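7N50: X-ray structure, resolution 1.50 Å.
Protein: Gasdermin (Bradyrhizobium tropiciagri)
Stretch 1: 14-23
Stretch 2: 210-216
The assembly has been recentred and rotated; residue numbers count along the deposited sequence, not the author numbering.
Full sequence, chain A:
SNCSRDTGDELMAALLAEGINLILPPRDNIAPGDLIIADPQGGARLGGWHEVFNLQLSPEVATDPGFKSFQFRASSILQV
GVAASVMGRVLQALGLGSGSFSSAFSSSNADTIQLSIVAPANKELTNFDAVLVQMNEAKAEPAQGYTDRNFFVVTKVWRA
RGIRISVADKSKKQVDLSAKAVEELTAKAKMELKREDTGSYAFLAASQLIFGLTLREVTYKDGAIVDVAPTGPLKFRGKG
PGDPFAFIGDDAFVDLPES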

# COMPACT_ATOMS: atom_id res chain seq x y z
N ALA A 14 -10.19 -7.69 4.27
CA ALA A 14 -9.50 -8.59 3.34
C ALA A 14 -8.02 -8.24 3.21
O ALA A 14 -7.17 -9.13 3.18
CB ALA A 14 -10.18 -8.53 1.97
N LEU A 15 -7.70 -6.94 3.10
CA LEU A 15 -6.30 -6.52 3.01
C LEU A 15 -5.52 -6.91 4.26
O LEU A 15 -4.40 -7.45 4.17
CB LEU A 15 -6.25 -5.00 2.80
CG LEU A 15 -6.83 -4.60 1.44
CD1 LEU A 15 -7.02 -3.09 1.40
CD2 LEU A 15 -5.93 -5.06 0.30
N LEU A 16 -6.08 -6.63 5.43
CA LEU A 16 -5.37 -6.92 6.68
C LEU A 16 -5.26 -8.42 6.93
O LEU A 16 -4.30 -8.86 7.57
CB LEU A 16 -6.06 -6.20 7.85
CG LEU A 16 -5.99 -4.67 7.72
CD1 LEU A 16 -6.74 -3.98 8.86
CD2 LEU A 16 -4.57 -4.14 7.64
N ALA A 17 -6.21 -9.21 6.43
CA ALA A 17 -6.10 -10.66 6.52
C ALA A 17 -4.88 -11.18 5.80
O ALA A 17 -4.38 -12.26 6.12
CB ALA A 17 -7.36 -11.31 5.96
N GLU A 18 -4.40 -10.45 4.79
CA GLU A 18 -3.18 -10.80 4.09
C GLU A 18 -1.98 -10.07 4.65
O GLU A 18 -0.90 -10.16 4.06
CB GLU A 18 -3.30 -10.51 2.60
CG GLU A 18 -4.47 -11.23 1.94
CD GLU A 18 -4.28 -12.74 1.87
OE1 GLU A 18 -3.13 -13.22 1.86
OE2 GLU A 18 -5.31 -13.44 1.80
N GLY A 19 -2.15 -9.33 5.75
CA GLY A 19 -1.07 -8.58 6.37
C GLY A 19 -0.64 -7.34 5.61
O GLY A 19 0.49 -6.87 5.79
N ILE A 20 -1.50 -6.78 4.76
CA ILE A 20 -1.05 -5.75 3.84
C ILE A 20 -0.99 -4.41 4.57
O ILE A 20 -1.98 -3.96 5.17
CB ILE A 20 -1.96 -5.66 2.61
CG1 ILE A 20 -1.78 -6.92 1.74
CG2 ILE A 20 -1.65 -4.39 1.83
CD1 ILE A 20 -2.88 -7.13 0.70
N ASN A 21 0.20 -3.82 4.55
CA ASN A 21 0.46 -2.43 4.91
C ASN A 21 0.39 -1.63 3.62
O ASN A 21 1.18 -1.88 2.69
CB ASN A 21 1.83 -2.27 5.56
CG ASN A 21 1.93 -2.94 6.90
OD1 ASN A 21 1.96 -2.28 7.94
ND2 ASN A 21 1.99 -4.27 6.90
N LEU A 22 -0.55 -0.71 3.52
CA LEU A 22 -0.74 0.06 2.29
C LEU A 22 0.32 1.13 2.29
O LEU A 22 0.42 1.90 3.25
CB LEU A 22 -2.14 0.67 2.27
CG LEU A 22 -3.29 -0.33 2.22
CD1 LEU A 22 -4.62 0.35 2.46
CD2 LEU A 22 -3.38 -1.05 0.89
N ILE A 23 1.11 1.21 1.24
CA ILE A 23 2.26 2.12 1.28
C ILE A 23 2.02 3.29 0.33
O ILE A 23 1.32 3.17 -0.69
CB ILE A 23 3.60 1.42 0.97
CG1 ILE A 23 3.61 0.83 -0.43
CG2 ILE A 23 3.91 0.39 2.03
CD1 ILE A 23 4.97 0.36 -0.92
N ILE A 210 3.21 -1.23 -7.22
CA ILE A 210 3.21 -1.70 -5.83
C ILE A 210 2.40 -0.75 -4.97
O ILE A 210 2.66 0.45 -4.95
CB ILE A 210 4.64 -1.79 -5.29
CG1 ILE A 210 5.46 -2.71 -6.15
CG2 ILE A 210 4.60 -2.25 -3.83
CD1 ILE A 210 6.98 -2.55 -5.93
N PHE A 211 1.44 -1.30 -4.23
CA PHE A 211 0.59 -0.52 -3.34
C PHE A 211 0.64 -1.02 -1.90
O PHE A 211 0.11 -0.34 -1.02
CB PHE A 211 -0.88 -0.54 -3.81
CG PHE A 211 -1.59 -1.86 -3.59
CD1 PHE A 211 -1.54 -2.86 -4.53
CD2 PHE A 211 -2.30 -2.09 -2.41
CE1 PHE A 211 -2.18 -4.08 -4.31
CE2 PHE A 211 -2.94 -3.32 -2.17
CZ PHE A 211 -2.88 -4.32 -3.14
N GLY A 212 1.21 -2.19 -1.65
CA GLY A 212 1.13 -2.73 -0.30
C GLY A 212 2.24 -3.73 -0.05
O GLY A 212 2.81 -4.29 -1.00
N LEU A 213 2.55 -3.92 1.24
CA LEU A 213 3.61 -4.85 1.65
C LEU A 213 3.13 -5.69 2.82
O LEU A 213 2.51 -5.17 3.75
CB LEU A 213 4.89 -4.12 2.11
CG LEU A 213 5.41 -3.06 1.13
CD1 LEU A 213 6.48 -2.21 1.87
CD2 LEU A 213 5.98 -3.72 -0.10
N THR A 214 3.42 -6.98 2.79
CA THR A 214 3.34 -7.83 3.96
C THR A 214 4.71 -7.83 4.63
O THR A 214 5.73 -7.83 3.94
CB THR A 214 2.91 -9.25 3.59
OG1 THR A 214 1.64 -9.19 2.94
CG2 THR A 214 2.75 -10.14 4.83
N LEU A 215 4.72 -7.81 5.96
CA LEU A 215 5.94 -7.55 6.71
C LEU A 215 6.10 -8.56 7.85
O LEU A 215 5.11 -9.05 8.40
CB LEU A 215 5.93 -6.15 7.36
CG LEU A 215 5.67 -5.00 6.39
CD1 LEU A 215 5.56 -3.72 7.20
CD2 LEU A 215 6.82 -4.88 5.37
N ARG A 216 7.35 -8.81 8.23
CA ARG A 216 7.67 -9.55 9.44
C ARG A 216 8.62 -8.69 10.27
O ARG A 216 9.60 -8.17 9.74
CB ARG A 216 8.29 -10.91 9.12
CG ARG A 216 7.24 -11.94 8.70
CD ARG A 216 7.79 -13.34 8.54
NE ARG A 216 8.09 -13.99 9.81
CZ ARG A 216 8.27 -15.30 9.94
NH1 ARG A 216 8.15 -16.11 8.90
NH2 ARG A 216 8.56 -15.80 11.13
O HOH W 1 2.35 -7.83 7.45
O HOH W 2 -1.59 2.02 -1.19

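Stretch 1 leaves a helix, turns, and enters a short strand that lies antiparallel beside the strand of stretch 2. The two strand directions differ by 145°.

Leu-15, still in the helix, makes the first contact. Its CD2 lies 4.3 Å from CE2 of Phe-211, at the edge of the ring. The backbone O of Glu-18 accepts a hydrogen bond from the side chain of Thr-214, with OG1 2.9 Å from that O. This ties the turn to the strand before strand pairing begins.

Gly-19 has a positive phi, which favours glycine. An ideal CB here would sit tightly, 3.2 Å from CG2 of Thr-214. Water 1 bridges the backbones: it donates to Gly-19 O at 2.7 Å and accepts from Leu-215 N at 2.8 Å.

Ile-20 lays its CG2 3.9 Å from CA of Gly-212. A CB on Gly-212 would clash with this methyl, so the bare glycine leaves it room. The same CG2 is 4.3 Å from Phe-211 CE2.

Asn-21 and Leu-213 form the hydrogen-bonded pair. Asn-21 N donates to Leu-213 O at 2.8 Å and nearly straight, and Leu-213 N returns a bond to Asn-21 O at 2.9 Å. Asn-21 ND2 adds a weak bond to Leu-213 O at 3.3 Å.

Leu-22 faces Gly-212 in a non-hydrogen-bonded pair, their CA atoms 4.2 Å apart. Its CD2 reaches CD2 of Phe-211 at 3.6 Å, again at the ring edge.

Ile-23 N donates to Phe-211 O at 2.9 Å, extending the ladder. Water 2 donates to this same Phe-211 O at 2.9 Å and to Ile-23 O at 3.2 Å. The Ile-23 side chain points toward stretch 2. Its CG2 meets CD1 of Leu-213 at 3.7 Å, and its CD1 meets CG2 of Ile-210 at 3.9 Å. These apolar contacts bury hydrocarbon beside the polar backbone bonds.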